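Myosin-I heavy chain (Dictyostelium discoideum, PDB 5EJY) is an actin-based class VII motor with ATPase activity that takes part in the early steps of phagocytosis and in adhesion, represented here by a MyTH4-FERM unit of its tail. Local coordinates at residues A[107-112]-A[126-131]; A[114-117]-A[121-124]; A[319-322]-A[326-329]; A[333-338]-A[368-373]. All coordinates share one frame; numbering follows the deposited sequence.

The four contacts fall into two groups at opposite sides of the centre of this tail fragment. Interactions 1 and 2 belong to the MyTH4 domain and share helix 119-133; their centres lie 9 Å apart, and interaction 2 is nested inside the loop that interaction 1 closes. Interactions 3 and 4 follow later in the chain, in the helical central lobe of the FERM domain, with centres 11 Å apart. They touch directly, the amide NE2 of Gln334 probably donating to Leu322 O at 3.0 Å. Between the groups the centres are 52 to 66 Å apart, so each group packs its own domain, and neither bridges the MyTH4 and FERM parts.

Interaction 1 of 4, residues A[107-112]-A[126-131]; sequences CQLIKQ and WELIHF
Leu109 reaches from helix 102-112 to helix 119-133 and makes every side-chain contact between these two segments, meeting Leu128 and Ile129. Followed outward, its CB comes first against Ile129 CG1 at 3.6 Å, which places the root of the leucine against the stem of the isoleucine. At CG the chain forks. With CG beside the backbone N and anti to the carbonyl carbon (chi1 -56°), the two methyls are carried on toward the facing helix, one to its backbone and the other to the Leu128 side chain. Leu109 CD1 dips to the backbone, 3.9 Å from Leu128 O and equally close to Ile129 CA; Leu109 CD2 takes the other branch and lies 3.8 Å from Leu128 CB, with Leu128 CD1 only slightly farther off at 4.0 Å. The Leu109 and Leu128 side chains cross at about a right angle.

This is packing inside the helical bundle of the MyTH4 domain, where two consecutive helices joined by a short connection pass close enough for the CA atoms of Leu109 and Ile129 to approach to 6.3 Å. A forked leucine suits such a place, because one residue can touch both a backbone and a side chain. In Ile129 a single arm serves two neighbours: its CG1 faces Leu109 CB, while its tip CD1 sits 3.5 Å above one face of the Trp126 indole, offset toward the rim, a turn earlier on the same helix. That indole also rests on Val163 and Ala167 of helix 161-180. Away from the leucine, Gln108 and Gln112 pack on helix 53-70, and Phe131 leans on helix 189-196.

Interaction 2 of 4, residues A[114-117]-A[121-124]; sequences TSNP and LNIR
Asn116 lays its side chain against the early turns of helix 119-133, meeting Leu121 and Asn122. The close part is its CB, 3.4 Å from Asn122 OD1, and its amide, whose OD1 stands 3.7 Å from Leu121 CB and whose ND2 packs 3.5 Å from Asn122 N. The side chains of Asn116 and Asn122 run antiparallel, side by side, their amide planes 69° apart, so they meet in packing and not as a paired amide couple. CG lies anti to the backbone N (chi1 -171°), which extends the amide toward the helix. An asparagine suits this turn because its short amide offers both a donor and an acceptor: ND2 also bonds back to Gln112 O of the preceding helix 102-112, and OD1 makes a weak bond to Ile118 N. Were Asn116 an alanine, Gln112 O would probably lose this donor, Ile118 N its weak acceptor, and a gap would open beside Leu121.

The backbone side is looser and is bridged by water: one molecule accepts from Asn116 N at 2.8 Å and donates to Asn122 OD1 at 3.1 Å.

The contact thus lies in the turn joining helix 102-112 to helix 119-133 of the MyTH4 domain, with Met70 of helix 53-70 touching Asn116 and Leu121, and Val163 of helix 161-180 touching Asn122.

Interaction 3 of 4, residues A[319-322]-A[326-329]; sequences FNDL and NYCK
Tyr327 and Cys328 fold back on Asp321 and Leu322 in the connection between helix 304-322 and helix 331-346, two consecutive helices of the central lobe of the FERM domain. Asp321 and Tyr327 run alongside each other, their side chains heading in the same direction. Each has CG beside its own backbone N, with chi1 -76° for the aspartate and -67° for the tyrosine. Asp321 CB is 3.8 Å from Tyr327 CD2, and Asp321 OD1 is 3.9 Å from Tyr327 CE2. The carboxylate and ring planes are 60° apart, while the backbone oxygen Asp321 O lies in the ring plane at its edge, 3.5 Å from Tyr327 CD2. A tyrosine suits this spot because its long ring can line Asp321 and also reach Leu411 and Val413 of strand 410-415.

Cys328 is turned differently: SG is anti to the backbone N (chi1 178°), which lays it 3.6 Å from Leu322 O. A small side chain fits here, since its stem lies directly against the Leu322 carbonyl. Leu322 also offers a methyl, its CD2 standing 4.2 Å from Cys328 CB, while the Leu322 backbone oxygen O lies only 3.2 Å from that same Cys328 CB.

Interaction 4 of 4, residues A[333-338]-A[368-373]; sequences YQISIG and TDIEKN
Ile370 of helix 368-373 meets Ile335 and Gln334 of helix 331-346, and apolar packing is the main kind of contact. The delta methyl of Ile335 approaches both arms of Ile370: Ile335 CD1 lies 3.3 Å from Ile370 CG2 and 3.4 Å from Ile370 CD1, both tighter than usual for carbon pairs. Bends in Ile335 (chi1 -71°, chi2 -53°) turn this methyl toward the partner helix. Gln334 packs on the same Ile370 CD1, with its CB at 3.9 Å and its OE1 at 3.7 Å. Beta-branched isoleucine suits the place, offering two methyl-bearing arms to one neighbour. With an alanine in place of Ile370 both arms would be gone, which is likely to open a gap beside Ile335 CD1 and the stem of Gln334.

These helices belong to the all-helical central lobe of the FERM domain, and Phe378 and Lys381 of helix 375-383 also touch Ile335.

Polar links run along one side of this apolar patch. Gln334 OE1 accepts from a water whose oxygen is 2.7 Å away, and the same water donates to Asp369 OD2 at 3.0 Å, linking the helices indirectly. The other end of the amide, NE2, bonds to Leu322 O, while Asp369 OD2 has a second partner in Gln331 NE2.

Interaction 1 of 4, residues A[107-112]-A[126-131]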
loop_
_atom_site.group_PDB
_atom_site.type_symbol
_atom_site.label_atom_id
_atom_site.label_comp_id
_atom_site.label_asym_id
_atom_site.label_seq_id
_atom_site.Cartn_x
_atom_site.Cartn_y
_atom_site.Cartn_z
ATOM N N CYS A 107 21.827 19.977 -2.509
ATOM C CA CYS A 107 22.733 21.069 -2.866
ATOM C C CYS A 107 23.249 20.901 -4.280
ATOM O O CYS A 107 23.427 21.884 -4.995
ATOM C CB CYS A 107 23.915 21.163 -1.895
ATOM S SG CYS A 107 23.507 21.847 -0.309
ATOM N N GLN A 108 23.516 19.659 -4.678
ATOM C CA GLN A 108 23.940 19.396 -6.052
ATOM C C GLN A 108 22.861 19.775 -7.056
ATOM O O GLN A 108 23.168 20.263 -8.148
ATOM C CB GLN A 108 24.329 17.931 -6.248
ATOM C CG GLN A 108 25.569 17.509 -5.472
ATOM C CD GLN A 108 25.988 16.077 -5.780
ATOM O OE1 GLN A 108 25.595 15.504 -6.799
ATOM N NE2 GLN A 108 26.792 15.496 -4.900
ATOM N N LEU A 109 21.599 19.542 -6.700
ATOM C CA LEU A 109 20.494 19.865 -7.615
ATOM C C LEU A 109 20.215 21.372 -7.669
ATOM O O LEU A 109 19.892 21.923 -8.728
ATOM C CB LEU A 109 19.223 19.096 -7.231
ATOM C CG LEU A 109 19.424 17.579 -7.187
ATOM C CD1 LEU A 109 18.169 16.851 -6.694
ATOM C CD2 LEU A 109 19.869 17.048 -8.555
ATOM N N ILE A 110 20.314 22.032 -6.521
ATOM C CA ILE A 110 20.213 23.493 -6.493
ATOM C C ILE A 110 21.301 24.077 -7.380
ATOM O O ILE A 110 21.033 24.902 -8.259
ATOM C CB ILE A 110 20.367 24.033 -5.069
ATOM C CG1 ILE A 110 19.196 23.562 -4.205
ATOM C CG2 ILE A 110 20.457 25.576 -5.076
ATOM C CD1 ILE A 110 19.432 23.692 -2.718
ATOM N N LYS A 111 22.529 23.618 -7.155
ATOM C CA LYS A 111 23.692 24.046 -7.933
ATOM C C LYS A 111 23.489 23.883 -9.442
ATOM O O LYS A 111 23.689 24.830 -10.212
ATOM C CB LYS A 111 24.942 23.273 -7.472
ATOM C CG LYS A 111 26.112 23.290 -8.447
ATOM C CD LYS A 111 27.274 22.412 -7.941
ATOM C CE LYS A 111 28.337 22.242 -9.020
ATOM N NZ LYS A 111 29.001 23.557 -9.321
ATOM N N GLN A 112 23.096 22.686 -9.868
ATOM C CA GLN A 112 22.996 22.407 -11.296
ATOM C C GLN A 112 21.817 23.109 -11.963
ATOM O O GLN A 112 21.734 23.147 -13.192
ATOM C CB GLN A 112 22.922 20.902 -11.568
ATOM C CG GLN A 112 24.236 20.158 -11.321
ATOM C CD GLN A 112 25.373 20.661 -12.209
ATOM O OE1 GLN A 112 26.068 21.614 -11.868
ATOM N NE2 GLN A 112 25.563 20.011 -13.347
ATOM N N TRP A 126 15.314 19.775 -12.881
ATOM C CA TRP A 126 14.073 19.964 -12.129
ATOM C C TRP A 126 13.249 18.668 -12.000
ATOM O O TRP A 126 12.552 18.466 -11.000
ATOM C CB TRP A 126 13.257 21.145 -12.675
ATOM C CG TRP A 126 13.747 22.446 -12.105
ATOM C CD1 TRP A 126 14.614 23.340 -12.689
ATOM C CD2 TRP A 126 13.446 22.971 -10.809
ATOM N NE1 TRP A 126 14.847 24.392 -11.839
ATOM C CE2 TRP A 126 14.144 24.192 -10.678
ATOM C CE3 TRP A 126 12.647 22.529 -9.747
ATOM C CZ2 TRP A 126 14.059 24.979 -9.530
ATOM C CZ3 TRP A 126 12.568 23.303 -8.609
ATOM C CH2 TRP A 126 13.267 24.521 -8.507
ATOM N N GLU A 127 13.360 17.787 -12.988
ATOM C CA GLU A 127 12.833 16.427 -12.858
ATOM C C GLU A 127 13.512 15.675 -11.705
ATOM O O GLU A 127 12.841 14.994 -10.930
ATOM C CB GLU A 127 13.006 15.646 -14.155
ATOM C CG GLU A 127 12.077 16.118 -15.296
ATOM C CD GLU A 127 12.440 15.517 -16.643
ATOM O OE1 GLU A 127 13.445 14.782 -16.715
ATOM O OE2 GLU A 127 11.728 15.790 -17.637
ATOM N N LEU A 128 14.841 15.785 -11.621
ATOM C CA LEU A 128 15.602 15.216 -10.510
ATOM C C LEU A 128 15.179 15.789 -9.173
ATOM O O LEU A 128 15.051 15.061 -8.191
ATOM C CB LEU A 128 17.099 15.457 -10.693
ATOM C CG LEU A 128 17.768 14.693 -11.834
ATOM C CD1 LEU A 128 19.242 15.096 -11.971
ATOM C CD2 LEU A 128 17.635 13.183 -11.602
ATOM N N ILE A 129 14.994 17.106 -9.125
ATOM C CA ILE A 129 14.526 17.754 -7.910
ATOM C C ILE A 129 13.190 17.141 -7.481
ATOM O O ILE A 129 12.973 16.828 -6.308
ATOM C CB ILE A 129 14.415 19.294 -8.123
ATOM C CG1 ILE A 129 15.802 19.941 -7.997
ATOM C CG2 ILE A 129 13.492 19.925 -7.109
ATOM C CD1 ILE A 129 15.859 21.419 -8.545
ATOM N N HIS A 130 12.303 16.953 -8.448
ATOM C CA HIS A 130 10.975 16.423 -8.181
ATOM C C HIS A 130 11.043 14.947 -7.732
ATOM O O HIS A 130 10.345 14.554 -6.794
ATOM C CB HIS A 130 10.101 16.604 -9.431
ATOM C CG HIS A 130 8.645 16.339 -9.203
ATOM N ND1 HIS A 130 7.733 16.284 -10.235
ATOM C CD2 HIS A 130 7.945 16.097 -8.068
ATOM C CE1 HIS A 130 6.535 16.019 -9.746
ATOM N NE2 HIS A 130 6.635 15.898 -8.435
ATOM N N PHE A 131 11.896 14.144 -8.376
ATOM C CA PHE A 131 12.091 12.745 -7.948
ATOM C C PHE A 131 12.551 12.731 -6.496
ATOM O O PHE A 131 12.119 11.898 -5.702
ATOM C CB PHE A 131 13.186 12.038 -8.759
ATOM C CG PHE A 131 12.906 11.931 -10.240
ATOM C CD1 PHE A 131 11.618 11.740 -10.715
ATOM C CD2 PHE A 131 13.952 11.992 -11.150
ATOM C CE1 PHE A 131 11.371 11.629 -12.073
ATOM C CE2 PHE A 131 13.714 11.896 -12.522
ATOM C CZ PHE A 131 12.420 11.720 -12.984
#

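Interaction 2 of 4, residues A[114-117]-A[121-124]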
loop_
_atom_site.group_PDB
_atom_site.type_symbol
_atom_site.label_atom_id
_atom_site.label_comp_id
_atom_site.label_asym_id
_atom_site.label_seq_id
_atom_site.Cartn_x
_atom_site.Cartn_y
_atom_site.Cartn_z
ATOM N N THR A 114 21.203 26.282 -11.139
ATOM C CA THR A 114 21.552 27.696 -10.976
ATOM C C THR A 114 22.396 28.166 -12.154
ATOM O O THR A 114 23.434 27.579 -12.443
ATOM C CB THR A 114 22.322 27.938 -9.669
ATOM O OG1 THR A 114 21.447 27.712 -8.558
ATOM C CG2 THR A 114 22.858 29.382 -9.604
ATOM N N SER A 115 21.935 29.214 -12.838
ATOM C CA SER A 115 22.622 29.730 -14.022
ATOM C C SER A 115 22.886 28.642 -15.030
ATOM O O SER A 115 23.977 28.564 -15.586
ATOM C CB SER A 115 23.940 30.390 -13.644
ATOM O OG SER A 115 23.692 31.570 -12.912
ATOM N N ASN A 116 21.888 27.792 -15.247
ATOM C CA ASN A 116 22.000 26.694 -16.194
ATOM C C ASN A 116 21.652 27.230 -17.577
ATOM O O ASN A 116 20.521 27.643 -17.819
ATOM C CB ASN A 116 21.054 25.552 -15.783
ATOM C CG ASN A 116 21.264 24.280 -16.596
ATOM O OD1 ASN A 116 21.606 24.339 -17.778
ATOM N ND2 ASN A 116 21.039 23.113 -15.960
ATOM N N PRO A 117 22.620 27.211 -18.499
ATOM C CA PRO A 117 22.459 27.916 -19.780
ATOM C C PRO A 117 21.467 27.267 -20.757
ATOM O O PRO A 117 20.826 27.991 -21.519
ATOM C CB PRO A 117 23.872 27.881 -20.363
ATOM C CG PRO A 117 24.455 26.605 -19.832
ATOM C CD PRO A 117 23.880 26.446 -18.437
ATOM N N LEU A 121 18.433 21.058 -20.212
ATOM C CA LEU A 121 19.183 20.579 -19.061
ATOM C C LEU A 121 18.519 21.029 -17.766
ATOM O O LEU A 121 18.403 20.244 -16.815
ATOM C CB LEU A 121 20.633 21.054 -19.109
ATOM C CG LEU A 121 21.459 20.556 -20.295
ATOM C CD1 LEU A 121 22.905 21.003 -20.159
ATOM C CD2 LEU A 121 21.374 19.045 -20.417
ATOM N N ASN A 122 18.089 22.290 -17.732
ATOM C CA ASN A 122 17.407 22.840 -16.561
ATOM C C ASN A 122 16.178 21.982 -16.277
ATOM O O ASN A 122 15.862 21.679 -15.126
ATOM C CB ASN A 122 17.006 24.302 -16.806
ATOM C CG ASN A 122 16.993 25.150 -15.524
ATOM O OD1 ASN A 122 17.884 25.037 -14.681
ATOM N ND2 ASN A 122 15.983 26.013 -15.386
ATOM N N ILE A 123 15.497 21.577 -17.343
ATOM C CA ILE A 123 14.323 20.721 -17.228
ATOM C C ILE A 123 14.659 19.365 -16.594
ATOM O O ILE A 123 13.926 18.878 -15.732
ATOM C CB ILE A 123 13.666 20.513 -18.601
ATOM C CG1 ILE A 123 12.978 21.808 -19.044
ATOM C CG2 ILE A 123 12.665 19.375 -18.562
ATOM C CD1 ILE A 123 12.255 21.691 -20.373
ATOM N N ARG A 124 15.759 18.760 -17.029
ATOM C CA ARG A 124 16.232 17.508 -16.438
ATOM C C ARG A 124 16.573 17.641 -14.957
ATOM O O ARG A 124 16.264 16.744 -14.159
ATOM C CB ARG A 124 17.450 16.982 -17.199
ATOM C CG ARG A 124 17.100 16.368 -18.539
ATOM C CD ARG A 124 16.255 15.124 -18.341
ATOM N NE ARG A 124 15.774 14.581 -19.605
ATOM C CZ ARG A 124 16.554 13.978 -20.496
ATOM N NH1 ARG A 124 17.853 13.851 -20.258
ATOM N NH2 ARG A 124 16.038 13.509 -21.627
HETATM O O HOH W 1 19.233 27.854 -14.435
#

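Interaction 3 of 4, residues A[319-322]-A[326-329]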
loop_
_atom_site.group_PDB
_atom_site.type_symbol
_atom_site.label_atom_id
_atom_site.label_comp_id
_atom_site.label_asym_id
_atom_site.label_seq_id
_atom_site.Cartn_x
_atom_site.Cartn_y
_atom_site.Cartn_z
ATOM N N PHE A 319 -18.213 -15.350 1.202
ATOM C CA PHE A 319 -18.424 -16.498 0.332
ATOM C C PHE A 319 -17.083 -17.074 -0.092
ATOM O O PHE A 319 -16.855 -18.280 0.001
ATOM C CB PHE A 319 -19.214 -16.077 -0.910
ATOM C CG PHE A 319 -19.488 -17.202 -1.875
ATOM C CD1 PHE A 319 -20.746 -17.789 -1.932
ATOM C CD2 PHE A 319 -18.498 -17.657 -2.733
ATOM C CE1 PHE A 319 -21.007 -18.811 -2.827
ATOM C CE2 PHE A 319 -18.746 -18.683 -3.627
ATOM C CZ PHE A 319 -20.005 -19.264 -3.673
ATOM N N ASN A 320 -16.192 -16.207 -0.565
ATOM C CA ASN A 320 -14.874 -16.655 -1.002
ATOM C C ASN A 320 -14.039 -17.238 0.134
ATOM O O ASN A 320 -13.318 -18.215 -0.062
ATOM C CB ASN A 320 -14.113 -15.526 -1.694
ATOM C CG ASN A 320 -14.749 -15.129 -3.008
ATOM O OD1 ASN A 320 -15.392 -15.951 -3.666
ATOM N ND2 ASN A 320 -14.576 -13.869 -3.401
ATOM N N ASP A 321 -14.136 -16.650 1.320
ATOM C CA ASP A 321 -13.403 -17.190 2.451
ATOM C C ASP A 321 -13.951 -18.575 2.840
ATOM O O ASP A 321 -13.195 -19.452 3.233
ATOM C CB ASP A 321 -13.447 -16.245 3.650
ATOM C CG ASP A 321 -12.520 -15.039 3.486
ATOM O OD1 ASP A 321 -11.587 -15.101 2.664
ATOM O OD2 ASP A 321 -12.722 -14.040 4.192
ATOM N N LEU A 322 -15.260 -18.765 2.730
ATOM C CA LEU A 322 -15.858 -20.051 3.106
ATOM C C LEU A 322 -15.580 -21.131 2.065
ATOM O O LEU A 322 -15.861 -22.317 2.291
ATOM C CB LEU A 322 -17.354 -19.893 3.405
ATOM C CG LEU A 322 -17.607 -18.983 4.604
ATOM C CD1 LEU A 322 -19.086 -18.811 4.891
ATOM C CD2 LEU A 322 -16.879 -19.535 5.839
ATOM N N ASN A 326 -8.693 -23.319 4.519
ATOM C CA ASN A 326 -8.137 -22.854 5.794
ATOM C C ASN A 326 -9.212 -22.352 6.738
ATOM O O ASN A 326 -8.985 -22.248 7.942
ATOM C CB ASN A 326 -7.112 -21.732 5.579
ATOM C CG ASN A 326 -5.802 -22.232 5.016
ATOM O OD1 ASN A 326 -5.375 -23.349 5.305
ATOM N ND2 ASN A 326 -5.151 -21.404 4.211
ATOM N N TYR A 327 -10.380 -22.020 6.185
ATOM C CA TYR A 327 -11.475 -21.466 6.973
ATOM C C TYR A 327 -12.675 -22.414 7.066
ATOM O O TYR A 327 -13.396 -22.415 8.060
ATOM C CB TYR A 327 -11.940 -20.130 6.365
ATOM C CG TYR A 327 -10.925 -19.007 6.452
ATOM C CD1 TYR A 327 -10.266 -18.727 7.641
ATOM C CD2 TYR A 327 -10.635 -18.214 5.336
ATOM C CE1 TYR A 327 -9.342 -17.681 7.725
ATOM C CE2 TYR A 327 -9.712 -17.176 5.409
ATOM C CZ TYR A 327 -9.072 -16.915 6.605
ATOM O OH TYR A 327 -8.162 -15.890 6.682
ATOM N N CYS A 328 -12.899 -23.201 6.021
ATOM C CA CYS A 328 -14.072 -24.073 5.960
ATOM C C CYS A 328 -13.772 -25.351 5.184
ATOM O O CYS A 328 -13.235 -25.300 4.076
ATOM C CB CYS A 328 -15.247 -23.329 5.309
ATOM S SG CYS A 328 -16.769 -24.306 5.113
ATOM N N LYS A 329 -14.117 -26.498 5.767
ATOM C CA LYS A 329 -13.881 -27.780 5.115
ATOM C C LYS A 329 -15.196 -28.543 4.893
ATOM O O LYS A 329 -15.200 -29.678 4.412
ATOM C CB LYS A 329 -12.902 -28.627 5.942
ATOM C CG LYS A 329 -11.583 -27.927 6.286
ATOM C CD LYS A 329 -10.639 -28.832 7.078
ATOM C CE LYS A 329 -9.404 -28.080 7.572
ATOM N NZ LYS A 329 -8.653 -27.409 6.462
#

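Interaction 4 of 4, residues A[333-338]-A[368-373]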
loop_
_atom_site.group_PDB
_atom_site.type_symbol
_atom_site.label_atom_id
_atom_site.label_comp_id
_atom_site.label_asym_id
_atom_site.label_seq_id
_atom_site.Cartn_x
_atom_site.Cartn_y
_atom_site.Cartn_z
ATOM N N TYR A 333 -21.947 -27.641 3.304
ATOM C CA TYR A 333 -22.205 -26.207 3.413
ATOM C C TYR A 333 -21.805 -25.471 2.143
ATOM O O TYR A 333 -22.575 -24.666 1.614
ATOM C CB TYR A 333 -21.479 -25.591 4.603
ATOM C CG TYR A 333 -21.721 -24.104 4.705
ATOM C CD1 TYR A 333 -20.884 -23.194 4.067
ATOM C CD2 TYR A 333 -22.800 -23.612 5.422
ATOM C CE1 TYR A 333 -21.118 -21.825 4.149
ATOM C CE2 TYR A 333 -23.040 -22.260 5.517
ATOM C CZ TYR A 333 -22.195 -21.367 4.881
ATOM O OH TYR A 333 -22.447 -20.020 4.987
ATOM N N GLN A 334 -20.599 -25.744 1.655
ATOM C CA GLN A 334 -20.122 -25.086 0.449
ATOM C C GLN A 334 -21.078 -25.368 -0.704
ATOM O O GLN A 334 -21.387 -24.487 -1.519
ATOM C CB GLN A 334 -18.699 -25.532 0.123
ATOM C CG GLN A 334 -17.687 -25.110 1.190
ATOM C CD GLN A 334 -16.336 -25.779 1.016
ATOM O OE1 GLN A 334 -16.250 -26.926 0.571
ATOM N NE2 GLN A 334 -15.270 -25.063 1.367
ATOM N N ILE A 335 -21.565 -26.600 -0.751
ATOM C CA ILE A 335 -22.528 -27.003 -1.766
ATOM C C ILE A 335 -23.796 -26.175 -1.678
ATOM O O ILE A 335 -24.335 -25.753 -2.700
ATOM C CB ILE A 335 -22.910 -28.498 -1.624
ATOM C CG1 ILE A 335 -21.741 -29.381 -2.042
ATOM C CG2 ILE A 335 -24.108 -28.823 -2.495
ATOM C CD1 ILE A 335 -21.207 -29.030 -3.408
ATOM N N SER A 336 -24.280 -25.951 -0.460
ATOM C CA SER A 336 -25.524 -25.217 -0.280
ATOM C C SER A 336 -25.429 -23.748 -0.730
ATOM O O SER A 336 -26.326 -23.247 -1.408
ATOM C CB SER A 336 -25.992 -25.294 1.167
ATOM O OG SER A 336 -25.024 -24.729 2.025
ATOM N N ILE A 337 -24.356 -23.055 -0.355
ATOM C CA ILE A 337 -24.186 -21.669 -0.812
ATOM C C ILE A 337 -23.847 -21.568 -2.301
ATOM O O ILE A 337 -24.370 -20.698 -3.010
ATOM C CB ILE A 337 -23.169 -20.871 0.047
ATOM C CG1 ILE A 337 -21.804 -21.569 0.097
ATOM C CG2 ILE A 337 -23.723 -20.632 1.456
ATOM C CD1 ILE A 337 -20.698 -20.730 0.804
ATOM N N GLY A 338 -22.988 -22.456 -2.784
ATOM C CA GLY A 338 -22.576 -22.423 -4.176
ATOM C C GLY A 338 -23.692 -22.783 -5.144
ATOM O O GLY A 338 -23.756 -22.249 -6.257
ATOM N N THR A 368 -12.613 -27.150 -6.091
ATOM C CA THR A 368 -11.999 -28.234 -6.846
ATOM C C THR A 368 -12.287 -29.565 -6.164
ATOM O O THR A 368 -12.636 -30.550 -6.808
ATOM C CB THR A 368 -10.478 -28.049 -6.955
ATOM O OG1 THR A 368 -10.195 -26.801 -7.600
ATOM N N ASP A 369 -12.146 -29.577 -4.846
ATOM C CA ASP A 369 -12.434 -30.762 -4.055
ATOM C C ASP A 369 -13.826 -31.307 -4.364
ATOM O O ASP A 369 -14.033 -32.522 -4.424
ATOM C CB ASP A 369 -12.319 -30.430 -2.569
ATOM C CG ASP A 369 -12.814 -31.547 -1.684
ATOM O OD1 ASP A 369 -12.599 -32.728 -2.035
ATOM O OD2 ASP A 369 -13.420 -31.239 -0.633
ATOM N N ILE A 370 -14.777 -30.405 -4.563
ATOM C CA ILE A 370 -16.155 -30.807 -4.812
ATOM C C ILE A 370 -16.369 -31.212 -6.273
ATOM O O ILE A 370 -17.209 -32.058 -6.575
ATOM C CB ILE A 370 -17.142 -29.701 -4.384
ATOM C CG1 ILE A 370 -17.326 -29.732 -2.866
ATOM C CG2 ILE A 370 -18.480 -29.872 -5.082
ATOM C CD1 ILE A 370 -18.004 -28.501 -2.302
ATOM N N GLU A 371 -15.593 -30.618 -7.173
ATOM C CA GLU A 371 -15.651 -30.993 -8.579
ATOM C C GLU A 371 -15.149 -32.422 -8.774
ATOM O O GLU A 371 -15.412 -33.048 -9.800
ATOM C CB GLU A 371 -14.823 -30.032 -9.438
ATOM C CG GLU A 371 -14.758 -30.428 -10.912
ATOM C CD GLU A 371 -13.885 -29.502 -11.742
ATOM O OE1 GLU A 371 -13.891 -28.280 -11.485
ATOM O OE2 GLU A 371 -13.189 -29.996 -12.655
ATOM N N LYS A 372 -14.431 -32.939 -7.783
ATOM C CA LYS A 372 -13.800 -34.247 -7.915
ATOM C C LYS A 372 -14.528 -35.335 -7.142
ATOM O O LYS A 372 -14.600 -36.480 -7.586
ATOM C CB LYS A 372 -12.338 -34.180 -7.467
ATOM C CG LYS A 372 -11.601 -35.509 -7.552
ATOM N N ASN A 373 -15.070 -34.978 -5.985
ATOM C CA ASN A 373 -15.643 -35.976 -5.092
ATOM C C ASN A 373 -17.152 -35.887 -4.903
ATOM O O ASN A 373 -17.760 -36.810 -4.367
ATOM C CB ASN A 373 -14.945 -35.935 -3.729
ATOM C CG ASN A 373 -13.469 -36.271 -3.822
ATOM O OD1 ASN A 373 -12.829 -36.033 -4.848
ATOM N ND2 ASN A 373 -12.923 -36.835 -2.751
HETATM O O HOH W 2 -14.350 -28.388 -0.674
#